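PDB 4XWW: DR2417 from Deinococcus radiodurans, which probably degrades and matures RNA as a metal-dependent 5'-3' exonuclease of the metallo-beta-lactamase superfamily, possibly cutting endonucleolytically as well. Local coordinates for residues L321-L324 with T328-K331. Residues are numbered along the deposited sequence; the frame is centred on the assembly and turned at random.
Sequences LGRL and THAK. With nucleotides of chain C.
R323 and H329 meet around a water that joins them to the RNA: NH2 of R323 approaches CD2 of H329 to 3.7 Å, and the water, over the centre of one face of the H329 ring, accepts from that NH2 at 3.0 Å and contacts O2' of U7 of chain C. N of A330 donates to the same water. The ribose of U7 lies against one face of the R323 guanidinium, towards its rim, while NH1 is held by the carbonyl of M318. A bend at chi3 (-53°) helps turn this group towards H329, whose ring plane is only 23° from its own. N of K331 donates to ND1 of H329 close to the ring plane, at 3.0 Å; with the bond from N of I332 to ND1 and a weak one from NE2 to OE1 of E269, it helps set the ring's rotation. CD2 of L324 packs alongside CB of H329, 3.8 Å away. At the end of the helix, N of T328 donates to O of R323 at 2.8 Å, with weaker bonds to that oxygen from N of H329 and OG1 of T328. This 6→1 bond is of the kind found in Schellman C-caps, consistent with such an end where helix 320-326 of the beta-CASP domain gives way to the loop leading to strand 339-342 of its parallel sheet.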
# COMPACT_ATOMS: atom_id res chain seq x y z
N LEU A 321 12.22 10.40 -11.87
CA LEU A 321 11.58 9.28 -12.52
C LEU A 321 10.06 9.52 -12.67
O LEU A 321 9.49 9.29 -13.73
CB LEU A 321 11.84 7.99 -11.76
CG LEU A 321 11.22 6.78 -12.46
CD1 LEU A 321 11.81 6.57 -13.86
CD2 LEU A 321 11.41 5.57 -11.59
N GLY A 322 9.42 10.01 -11.61
CA GLY A 322 8.00 10.36 -11.69
C GLY A 322 7.67 11.31 -12.82
O GLY A 322 6.73 11.08 -13.59
N ARG A 323 8.45 12.37 -12.96
CA ARG A 323 8.17 13.31 -14.02
C ARG A 323 8.43 12.71 -15.40
O ARG A 323 7.68 12.96 -16.33
CB ARG A 323 8.97 14.59 -13.81
CG ARG A 323 8.68 15.21 -12.46
CD ARG A 323 8.95 16.69 -12.45
NE ARG A 323 10.30 17.00 -12.92
CZ ARG A 323 11.39 16.95 -12.17
NH1 ARG A 323 11.31 16.58 -10.89
NH2 ARG A 323 12.57 17.27 -12.69
N LEU A 324 9.48 11.90 -15.52
CA LEU A 324 9.74 11.18 -16.77
C LEU A 324 8.57 10.26 -17.14
O LEU A 324 8.14 10.25 -18.30
CB LEU A 324 11.04 10.37 -16.66
CG LEU A 324 12.33 11.18 -16.59
CD1 LEU A 324 13.50 10.27 -16.29
CD2 LEU A 324 12.54 11.90 -17.90
N THR A 328 6.19 14.83 -17.88
CA THR A 328 6.20 16.22 -17.45
C THR A 328 7.60 16.75 -17.15
O THR A 328 7.75 17.84 -16.60
CB THR A 328 5.31 16.44 -16.21
OG1 THR A 328 5.76 15.61 -15.14
CG2 THR A 328 3.84 16.11 -16.53
N HIS A 329 8.63 15.99 -17.51
CA HIS A 329 9.99 16.48 -17.32
C HIS A 329 10.31 17.57 -18.34
O HIS A 329 10.06 17.41 -19.53
CB HIS A 329 11.01 15.34 -17.43
CG HIS A 329 12.35 15.70 -16.89
ND1 HIS A 329 13.20 16.57 -17.53
CD2 HIS A 329 12.99 15.31 -15.76
CE1 HIS A 329 14.31 16.71 -16.81
NE2 HIS A 329 14.21 15.95 -15.74
N ALA A 330 10.88 18.68 -17.87
CA ALA A 330 11.03 19.87 -18.71
C ALA A 330 12.12 19.73 -19.76
O ALA A 330 12.10 20.43 -20.76
CB ALA A 330 11.31 21.09 -17.84
N LYS A 331 13.07 18.83 -19.54
CA LYS A 331 14.23 18.77 -20.43
C LYS A 331 14.45 17.40 -21.06
O LYS A 331 15.19 17.28 -22.04
CB LYS A 331 15.49 19.18 -19.68
CG LYS A 331 15.56 20.65 -19.33
CD LYS A 331 16.68 20.89 -18.33
CE LYS A 331 16.97 22.37 -18.14
NZ LYS A 331 18.25 22.61 -17.41
P U C 7 12.71 20.51 -7.43
OP1 U C 7 13.87 19.68 -7.83
OP2 U C 7 12.91 21.67 -6.53
O5' U C 7 11.98 21.03 -8.75
C5' U C 7 11.69 20.13 -9.84
C4' U C 7 10.30 20.38 -10.37
O4' U C 7 10.06 21.82 -10.43
C3' U C 7 10.05 19.87 -11.79
O3' U C 7 8.68 19.52 -11.95
C2' U C 7 10.40 21.08 -12.64
O2' U C 7 9.78 21.07 -13.91
C1' U C 7 9.86 22.22 -11.77
N1 U C 7 10.52 23.52 -12.00
C2 U C 7 10.72 23.91 -13.31
O2 U C 7 10.38 23.24 -14.26
N3 U C 7 11.32 25.14 -13.45
C4 U C 7 11.74 25.99 -12.45
O4 U C 7 12.27 27.06 -12.75
C5 U C 7 11.49 25.51 -11.13
C6 U C 7 10.90 24.32 -10.95
O HOH W 1 11.53 18.96 -14.90